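Local coordinates for protein ultraspiracle (Drosophila melanogaster, PDB 1HG4) that probably regulates gene transcription as a nuclear hormone receptor, its ligand-binding domain here binding a phospholipid while locked in an inactive conformation, at residues 50-55 against 139-144; 9-14 against 178-183; 84-89 against 256-261. One frame throughout, in Å; residues are numbered along the deposited sequence.

Contact 1 of 3, residues 50-55 against 139-144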
loop_
_atom_site.group_PDB
_atom_site.type_symbol
_atom_site.label_atom_id
_atom_site.label_comp_id
_atom_site.label_asym_id
_atom_site.label_seq_id
_atom_site.Cartn_x
_atom_site.Cartn_y
_atom_site.Cartn_z
ATOM N N SER A 50 16.161 -40.246 -7.485
ATOM C CA SER A 50 16.105 -39.506 -8.743
ATOM C C SER A 50 14.681 -39.494 -9.293
ATOM O O SER A 50 14.296 -38.580 -10.021
ATOM C CB SER A 50 17.066 -40.110 -9.771
ATOM O OG SER A 50 16.630 -41.397 -10.161
ATOM N N ALA A 51 13.905 -40.514 -8.941
ATOM C CA ALA A 51 12.514 -40.589 -9.387
ATOM C C ALA A 51 11.754 -39.470 -8.663
ATOM O O ALA A 51 10.902 -38.801 -9.253
ATOM C CB ALA A 51 11.910 -41.957 -9.046
ATOM N N LEU A 52 12.082 -39.276 -7.382
ATOM C CA LEU A 52 11.461 -38.229 -6.576
ATOM C C LEU A 52 11.833 -36.885 -7.177
ATOM O O LEU A 52 11.014 -35.978 -7.223
ATOM C CB LEU A 52 11.949 -38.296 -5.128
ATOM C CG LEU A 52 11.503 -37.134 -4.229
ATOM C CD1 LEU A 52 9.992 -37.095 -4.155
ATOM C CD2 LEU A 52 12.081 -37.298 -2.839
ATOM N N CYS A 53 13.075 -36.780 -7.646
ATOM C CA CYS A 53 13.575 -35.553 -8.257
ATOM C C CYS A 53 12.786 -35.214 -9.520
ATOM O O CYS A 53 12.385 -34.073 -9.721
ATOM C CB CYS A 53 15.067 -35.690 -8.602
ATOM S SG CYS A 53 16.250 -35.645 -7.210
ATOM N N GLN A 54 12.554 -36.204 -10.369
ATOM C CA GLN A 54 11.807 -35.965 -11.600
ATOM C C GLN A 54 10.390 -35.467 -11.325
ATOM O O GLN A 54 9.886 -34.601 -12.038
ATOM C CB GLN A 54 11.756 -37.239 -12.451
ATOM C CG GLN A 54 11.636 -36.951 -13.947
ATOM C CD GLN A 54 11.654 -38.210 -14.805
ATOM O OE1 GLN A 54 12.465 -39.123 -14.589
ATOM N NE2 GLN A 54 10.764 -38.257 -15.799
ATOM N N VAL A 55 9.747 -36.022 -10.300
ATOM C CA VAL A 55 8.401 -35.600 -9.926
ATOM C C VAL A 55 8.394 -34.118 -9.531
ATOM O O VAL A 55 7.612 -33.324 -10.058
ATOM C CB VAL A 55 7.864 -36.430 -8.740
ATOM C CG1 VAL A 55 6.652 -35.740 -8.121
ATOM C CG2 VAL A 55 7.471 -37.827 -9.216
ATOM N N GLN A 139 -1.460 -38.372 -7.357
ATOM C CA GLN A 139 -2.569 -39.274 -7.086
ATOM C C GLN A 139 -2.061 -40.708 -7.248
ATOM O O GLN A 139 -2.684 -41.647 -6.767
ATOM C CB GLN A 139 -3.723 -39.022 -8.059
ATOM N N SER A 140 -0.907 -40.860 -7.898
ATOM C CA SER A 140 -0.317 -42.180 -8.162
ATOM C C SER A 140 1.171 -42.348 -7.792
ATOM O O SER A 140 1.857 -43.217 -8.333
ATOM C CB SER A 140 -0.477 -42.487 -9.637
ATOM O OG SER A 140 0.075 -41.417 -10.380
ATOM N N PHE A 141 1.672 -41.515 -6.891
ATOM C CA PHE A 141 3.062 -41.595 -6.448
ATOM C C PHE A 141 2.993 -41.268 -4.964
ATOM O O PHE A 141 2.555 -40.183 -4.594
ATOM C CB PHE A 141 3.934 -40.566 -7.177
ATOM C CG PHE A 141 5.407 -40.741 -6.920
ATOM C CD1 PHE A 141 6.158 -41.642 -7.674
ATOM C CD2 PHE A 141 6.039 -40.037 -5.898
ATOM C CE1 PHE A 141 7.509 -41.839 -7.419
ATOM C CE2 PHE A 141 7.397 -40.227 -5.630
ATOM C CZ PHE A 141 8.133 -41.127 -6.390
ATOM N N SER A 142 3.410 -42.196 -4.108
ATOM C CA SER A 142 3.311 -41.959 -2.677
ATOM C C SER A 142 4.294 -42.767 -1.867
ATOM O O SER A 142 4.848 -43.747 -2.351
ATOM C CB SER A 142 1.900 -42.293 -2.209
ATOM O OG SER A 142 1.544 -43.591 -2.656
ATOM N N TYR A 143 4.489 -42.357 -0.617
ATOM C CA TYR A 143 5.408 -43.048 0.262
ATOM C C TYR A 143 4.747 -43.558 1.523
ATOM O O TYR A 143 3.879 -42.902 2.096
ATOM C CB TYR A 143 6.557 -42.126 0.675
ATOM C CG TYR A 143 7.455 -41.728 -0.459
ATOM C CD1 TYR A 143 8.181 -42.684 -1.171
ATOM C CD2 TYR A 143 7.560 -40.401 -0.845
ATOM C CE1 TYR A 143 8.988 -42.321 -2.247
ATOM C CE2 TYR A 143 8.363 -40.024 -1.913
ATOM C CZ TYR A 143 9.071 -40.991 -2.616
ATOM O OH TYR A 143 9.820 -40.617 -3.710
ATOM N N HIS A 144 5.152 -44.746 1.948
ATOM C CA HIS A 144 4.651 -45.290 3.193
ATOM C C HIS A 144 5.645 -44.817 4.257
ATOM O O HIS A 144 6.782 -44.454 3.932
ATOM C CB HIS A 144 4.551 -46.805 3.088
ATOM C CG HIS A 144 3.422 -47.243 2.216
ATOM N ND1 HIS A 144 2.102 -47.091 2.585
ATOM C CD2 HIS A 144 3.407 -47.729 0.949
ATOM C CE1 HIS A 144 1.324 -47.459 1.585
ATOM N NE2 HIS A 144 2.090 -47.848 0.578
#
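A methyl set over an aromatic face joins V55 to F141. V55 CG2 stands above the middle of the F141 ring, 4.1 Å from its centroid and only 4° off the ring normal, a CH-pi contact met almost head-on. With CG anti to the backbone N (chi1 -171°), F141 reaches across from the loop just before strand 142-144 to lay its ring against helix 46-68.

The remaining aromatic packing belongs to L52. Its CD1 approaches the F141 ring obliquely, 4.3 Å from F141 CE2, and meets Y143 at the ring edge, 4.0 Å from Y143 CE2. One methyl thus serves both rings. The Y143 hydroxyl ends against carbon on this side, with OH 3.5 Å from L52 CB and 3.6 Å from L52 CD1. L137, in the loop before the strand, also packs on L52 and V55.

Y143 lies in the strand that pairs with 134-136 in the small two-stranded antiparallel sheet of the nuclear receptor ligand-binding domain, and it touches the bound phospholipid as part of the ligand pocket. Carbon surfaces carry the join between helix and sheet, with no polar bond between the two segments, which suits the border of a pocket filled by acyl chains.

Contact 2 of 3, residues 9-14 against 178-183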
loop_
_atom_site.group_PDB
_atom_site.type_symbol
_atom_site.label_atom_id
_atom_site.label_comp_id
_atom_site.label_asym_id
_atom_site.label_seq_id
_atom_site.Cartn_x
_atom_site.Cartn_y
_atom_site.Cartn_z
ATOM N N PHE A 9 -10.224 -11.321 -11.418
ATOM C CA PHE A 9 -9.557 -11.669 -10.131
ATOM C C PHE A 9 -10.557 -12.346 -9.184
ATOM O O PHE A 9 -11.056 -11.737 -8.231
ATOM C CB PHE A 9 -8.984 -10.404 -9.487
ATOM C CG PHE A 9 -7.736 -10.650 -8.684
ATOM C CD1 PHE A 9 -7.652 -11.733 -7.817
ATOM C CD2 PHE A 9 -6.629 -9.823 -8.833
ATOM C CE1 PHE A 9 -6.479 -11.989 -7.115
ATOM C CE2 PHE A 9 -5.461 -10.071 -8.141
ATOM C CZ PHE A 9 -5.382 -11.158 -7.280
ATOM N N SER A 10 -10.821 -13.621 -9.455
ATOM C CA SER A 10 -11.769 -14.411 -8.691
ATOM C C SER A 10 -11.203 -15.794 -8.380
ATOM O O SER A 10 -10.256 -16.243 -9.032
ATOM C CB SER A 10 -13.038 -14.591 -9.512
ATOM O OG SER A 10 -12.752 -15.328 -10.695
ATOM N N ILE A 11 -11.804 -16.473 -7.403
ATOM C CA ILE A 11 -11.364 -17.813 -7.042
ATOM C C ILE A 11 -11.408 -18.711 -8.286
ATOM O O ILE A 11 -10.568 -19.599 -8.455
ATOM C CB ILE A 11 -12.275 -18.434 -5.977
ATOM C CG1 ILE A 11 -12.273 -17.586 -4.718
ATOM C CG2 ILE A 11 -11.804 -19.837 -5.651
ATOM C CD1 ILE A 11 -13.225 -18.096 -3.659
ATOM N N GLU A 12 -12.394 -18.473 -9.147
ATOM C CA GLU A 12 -12.555 -19.256 -10.367
ATOM C C GLU A 12 -11.381 -19.045 -11.313
ATOM O O GLU A 12 -10.946 -19.985 -11.981
ATOM C CB GLU A 12 -13.856 -18.882 -11.090
ATOM C CG GLU A 12 -15.105 -18.900 -10.214
ATOM C CD GLU A 12 -15.318 -17.590 -9.458
ATOM O OE1 GLU A 12 -15.742 -16.589 -10.090
ATOM O OE2 GLU A 12 -15.058 -17.555 -8.233
ATOM N N ARG A 13 -10.866 -17.817 -11.368
ATOM C CA ARG A 13 -9.752 -17.507 -12.255
ATOM C C ARG A 13 -8.472 -18.107 -11.696
ATOM O O ARG A 13 -7.569 -18.508 -12.438
ATOM C CB ARG A 13 -9.592 -15.995 -12.408
ATOM C CG ARG A 13 -9.260 -15.549 -13.834
ATOM C CD ARG A 13 -10.288 -16.099 -14.815
ATOM N NE ARG A 13 -10.891 -15.068 -15.660
ATOM C CZ ARG A 13 -11.864 -15.307 -16.537
ATOM N NH1 ARG A 13 -12.337 -16.540 -16.677
ATOM N NH2 ARG A 13 -12.363 -14.324 -17.279
ATOM N N ILE A 14 -8.400 -18.173 -10.375
ATOM C CA ILE A 14 -7.235 -18.740 -9.729
ATOM C C ILE A 14 -7.259 -20.259 -9.881
ATOM O O ILE A 14 -6.223 -20.893 -10.037
ATOM C CB ILE A 14 -7.203 -18.369 -8.252
ATOM C CG1 ILE A 14 -7.083 -16.849 -8.119
ATOM C CG2 ILE A 14 -6.049 -19.069 -7.577
ATOM C CD1 ILE A 14 -7.133 -16.360 -6.703
ATOM N N LEU A 178 -8.144 -24.005 -0.621
ATOM C CA LEU A 178 -6.717 -24.306 -0.790
ATOM C C LEU A 178 -6.110 -23.399 -1.869
ATOM O O LEU A 178 -4.977 -22.927 -1.739
ATOM C CB LEU A 178 -6.498 -25.778 -1.177
ATOM C CG LEU A 178 -5.010 -26.129 -1.363
ATOM C CD1 LEU A 178 -4.327 -26.276 0.012
ATOM C CD2 LEU A 178 -4.880 -27.403 -2.190
ATOM N N SER A 179 -6.866 -23.170 -2.941
ATOM C CA SER A 179 -6.409 -22.283 -3.998
ATOM C C SER A 179 -6.149 -20.896 -3.422
ATOM O O SER A 179 -5.162 -20.257 -3.779
ATOM C CB SER A 179 -7.450 -22.173 -5.097
ATOM O OG SER A 179 -7.546 -23.394 -5.788
ATOM N N CYS A 180 -7.033 -20.434 -2.534
ATOM C CA CYS A 180 -6.874 -19.120 -1.913
ATOM C C CYS A 180 -5.620 -19.076 -1.039
ATOM O O CYS A 180 -4.827 -18.126 -1.113
ATOM C CB CYS A 180 -8.108 -18.758 -1.069
ATOM S SG CYS A 180 -9.582 -18.266 -2.029
ATOM N N LEU A 181 -5.426 -20.102 -0.217
ATOM C CA LEU A 181 -4.240 -20.137 0.638
ATOM C C LEU A 181 -2.950 -20.103 -0.191
ATOM O O LEU A 181 -1.985 -19.406 0.154
ATOM C CB LEU A 181 -4.261 -21.378 1.531
ATOM C CG LEU A 181 -5.349 -21.388 2.618
ATOM C CD1 LEU A 181 -5.232 -22.677 3.443
ATOM C CD2 LEU A 181 -5.187 -20.170 3.533
ATOM N N LYS A 182 -2.938 -20.839 -1.294
ATOM C CA LYS A 182 -1.757 -20.880 -2.133
ATOM C C LYS A 182 -1.474 -19.538 -2.795
ATOM O O LYS A 182 -0.317 -19.143 -2.970
ATOM C CB LYS A 182 -1.911 -21.987 -3.179
ATOM C CG LYS A 182 -2.002 -23.371 -2.551
ATOM C CD LYS A 182 -1.707 -24.479 -3.548
ATOM C CE LYS A 182 -2.772 -24.578 -4.618
ATOM N NZ LYS A 182 -2.488 -25.701 -5.556
ATOM N N ALA A 183 -2.531 -18.824 -3.160
ATOM C CA ALA A 183 -2.335 -17.524 -3.770
ATOM C C ALA A 183 -1.802 -16.562 -2.693
ATOM O O ALA A 183 -0.864 -15.785 -2.955
ATOM C CB ALA A 183 -3.662 -17.006 -4.370
#
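S179 OG lies within hydrogen-bonding reach of E18 OE2, one turn beyond I14 on helix 11-24, and of R175 O in its own helix, its single proton probably shared between them. E18 turns its other oxygen, OE1, to K182 NZ in a salt bridge, so one carboxylate ties helix 11-24 to two residues of helix 175-186. Beside this polar link, S179 offers I14 only non-hydrogen-bonding contact: I14 CG2 lies 4.2 Å from S179 CB and 4.1 Å from S179 O. The other branch of the isoleucine, with CG1 beside the backbone N (chi1 -63°), reaches across to put I14 CD1 4.2 Å from A183 CB.

The first helix of the ligand-binding domain is thereby packed against the layered helical body of the nuclear receptor fold. M70 touches both I14 and A183, while helix 197-218 reaches I11 through C210 and C180 through L211. I11 lies alongside the thiol, its CG1 3.9 Å and its CD1 4.0 Å from C180 SG. The start of helix 11-24 is capped by S10, the N-cap residue, whose OG accepts from R13 N at 3.2 Å; a weak bond joins the same hydroxyl to E12 OE1.

Contact 3 of 3, residues 84-89 against 256-261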
loop_
_atom_site.group_PDB
_atom_site.type_symbol
_atom_site.label_atom_id
_atom_site.label_comp_id
_atom_site.label_asym_id
_atom_site.label_seq_id
_atom_site.Cartn_x
_atom_site.Cartn_y
_atom_site.Cartn_z
ATOM N N LEU A 84 9.470 -13.862 -6.098
ATOM C CA LEU A 84 8.230 -14.435 -5.575
ATOM C C LEU A 84 8.250 -15.947 -5.690
ATOM O O LEU A 84 7.863 -16.642 -4.753
ATOM C CB LEU A 84 7.020 -13.872 -6.329
ATOM C CG LEU A 84 6.776 -12.374 -6.111
ATOM C CD1 LEU A 84 5.740 -11.844 -7.089
ATOM C CD2 LEU A 84 6.328 -12.153 -4.684
ATOM N N LEU A 85 8.689 -16.450 -6.840
ATOM C CA LEU A 85 8.746 -17.886 -7.052
ATOM C C LEU A 85 9.785 -18.551 -6.141
ATOM O O LEU A 85 9.551 -19.630 -5.603
ATOM C CB LEU A 85 9.060 -18.191 -8.517
ATOM C CG LEU A 85 7.916 -17.918 -9.495
ATOM C CD1 LEU A 85 8.419 -18.039 -10.931
ATOM C CD2 LEU A 85 6.797 -18.900 -9.248
ATOM N N LYS A 86 10.926 -17.898 -5.965
ATOM C CA LYS A 86 11.989 -18.430 -5.126
ATOM C C LYS A 86 11.546 -18.519 -3.665
ATOM O O LYS A 86 11.954 -19.416 -2.920
ATOM C CB LYS A 86 13.231 -17.535 -5.246
ATOM C CG LYS A 86 14.351 -17.876 -4.292
ATOM C CD LYS A 86 14.987 -19.206 -4.637
ATOM C CE LYS A 86 16.025 -19.588 -3.594
ATOM N NZ LYS A 86 16.984 -18.458 -3.350
ATOM N N ALA A 87 10.700 -17.589 -3.249
ATOM C CA ALA A 87 10.240 -17.581 -1.865
ATOM C C ALA A 87 9.075 -18.515 -1.586
ATOM O O ALA A 87 8.964 -19.036 -0.498
ATOM C CB ALA A 87 9.875 -16.147 -1.439
ATOM N N ALA A 88 8.211 -18.757 -2.559
ATOM C CA ALA A 88 7.057 -19.618 -2.307
ATOM C C ALA A 88 7.060 -21.054 -2.850
ATOM O O ALA A 88 6.224 -21.853 -2.414
ATOM C CB ALA A 88 5.765 -18.896 -2.781
ATOM N N TRP A 89 7.973 -21.406 -3.758
ATOM C CA TRP A 89 7.951 -22.758 -4.345
ATOM C C TRP A 89 7.787 -23.955 -3.402
ATOM O O TRP A 89 6.880 -24.772 -3.610
ATOM C CB TRP A 89 9.152 -22.985 -5.274
ATOM C CG TRP A 89 10.473 -23.337 -4.650
ATOM C CD1 TRP A 89 11.422 -22.471 -4.177
ATOM C CD2 TRP A 89 11.044 -24.650 -4.539
ATOM N NE1 TRP A 89 12.552 -23.159 -3.790
ATOM C CE2 TRP A 89 12.348 -24.498 -3.998
ATOM C CE3 TRP A 89 10.584 -25.938 -4.846
ATOM C CZ2 TRP A 89 13.196 -25.591 -3.755
ATOM C CZ3 TRP A 89 11.435 -27.027 -4.602
ATOM C CH2 TRP A 89 12.724 -26.841 -4.063
ATOM N N ARG A 256 23.419 -24.704 -10.669
ATOM C CA ARG A 256 22.861 -23.452 -11.166
ATOM C C ARG A 256 21.825 -22.931 -10.170
ATOM O O ARG A 256 20.972 -23.681 -9.692
ATOM C CB ARG A 256 22.206 -23.657 -12.528
ATOM C CG ARG A 256 22.249 -22.426 -13.389
ATOM C CD ARG A 256 22.906 -22.742 -14.702
ATOM N NE ARG A 256 21.953 -23.208 -15.702
ATOM C CZ ARG A 256 21.127 -22.406 -16.365
ATOM N NH1 ARG A 256 21.142 -21.100 -16.131
ATOM N NH2 ARG A 256 20.291 -22.910 -17.268
ATOM N N PRO A 257 21.898 -21.635 -9.829
ATOM C CA PRO A 257 20.945 -21.048 -8.880
ATOM C C PRO A 257 19.528 -21.052 -9.445
ATOM O O PRO A 257 19.302 -20.663 -10.593
ATOM C CB PRO A 257 21.488 -19.641 -8.673
ATOM C CG PRO A 257 22.110 -19.331 -10.007
ATOM C CD PRO A 257 22.829 -20.613 -10.342
ATOM N N LEU A 258 18.585 -21.501 -8.623
ATOM C CA LEU A 258 17.181 -21.600 -9.005
ATOM C C LEU A 258 16.674 -20.317 -9.652
ATOM O O LEU A 258 15.879 -20.366 -10.593
ATOM C CB LEU A 258 16.340 -21.957 -7.773
ATOM C CG LEU A 258 14.849 -22.301 -7.911
ATOM C CD1 LEU A 258 14.634 -23.471 -8.859
ATOM C CD2 LEU A 258 14.302 -22.628 -6.526
ATOM N N GLU A 259 17.134 -19.172 -9.153
ATOM C CA GLU A 259 16.726 -17.883 -9.718
ATOM C C GLU A 259 16.876 -17.894 -11.239
ATOM O O GLU A 259 15.971 -17.475 -11.964
ATOM C CB GLU A 259 17.579 -16.739 -9.165
ATOM C CG GLU A 259 17.326 -16.361 -7.721
ATOM C CD GLU A 259 17.795 -17.419 -6.747
ATOM O OE1 GLU A 259 18.820 -18.089 -7.032
ATOM O OE2 GLU A 259 17.146 -17.569 -5.687
ATOM N N GLU A 260 18.026 -18.375 -11.712
ATOM C CA GLU A 260 18.296 -18.432 -13.142
ATOM C C GLU A 260 17.312 -19.325 -13.874
ATOM O O GLU A 260 16.809 -18.964 -14.934
ATOM C CB GLU A 260 19.715 -18.929 -13.397
ATOM C CG GLU A 260 20.797 -17.881 -13.215
ATOM C CD GLU A 260 22.190 -18.453 -13.425
ATOM O OE1 GLU A 260 22.385 -19.196 -14.420
ATOM O OE2 GLU A 260 23.087 -18.159 -12.601
ATOM N N LEU A 261 17.034 -20.491 -13.306
ATOM C CA LEU A 261 16.122 -21.431 -13.936
ATOM C C LEU A 261 14.726 -20.828 -14.081
ATOM O O LEU A 261 14.072 -21.010 -15.108
ATOM C CB LEU A 261 16.080 -22.737 -13.134
ATOM C CG LEU A 261 17.362 -23.597 -13.086
ATOM C CD1 LEU A 261 18.533 -22.788 -12.569
ATOM C CD2 LEU A 261 17.144 -24.783 -12.171
#
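Segments 84-89 and 256-261 come nearest at K86 and E259, whose CA atoms lie 6.6 Å apart, close enough for side chains to meet directly. As modelled, K86 leaves its helix with CG anti to the backbone N (chi1 173°) and bends at chi2 and again at chi4, bringing its ammonium to the E259 carboxylate. The E259 chain, bent at chi2, carries its own end back toward the lysine. The resulting salt bridge joins K86 NZ to E259 OE2; its modelled length of 2.5 Å is very short, and the same oxygen sits suspiciously close to the lysine carbons too, so the fine placement of both side chains is doubtful.

Next to the charged pair, L258 touches both the lysine chain and the indole of W89. Its CD2 sits 4.0 Å from K86 CD and lies over one face of W89, 3.7 Å from the centroid of the five-membered ring and 29° off its normal. The methyl is displaced toward the rim, at the nitrogen side: L258 CD2 to W89 NE1 is 3.3 Å, a tight approach. F32 touches L258 as well. W89 itself packs on L60 and M63 of helix 46-68 and touches the bound phospholipid.

The C-terminal helix of the domain, lying against helix 78-100, also meets L85 through F262 and L266. This placement is consistent with the nuclear receptor activation helix resting in the groove that coactivators would otherwise use, as expected of an inactive receptor. A salt bridge between two partly exposed side chains and a buried leucine on the tryptophan would together hold the helix there.

From the N terminus, segment 9-14 opens contact 2, then 50-55 opens contact 1 and 84-89 opens contact 3. Segment 139-144 closes contact 1 first, a loop of 83 residues nested within the longer loop that 178-183 closes for contact 2. Contact 3 closes last, at 256-261, and crosses both others. Contacts 1 and 2 lie on opposite sides of the chain's centre, their own centres 26 Å apart. Contact 1 ties the small sheet to helix 46-68, contact 2 ties the first helix to helix 175-186, and contact 3 ties the C-terminal helix to helix 78-100. Contacts 1 and 3 each contribute one aromatic residue to the phospholipid pocket.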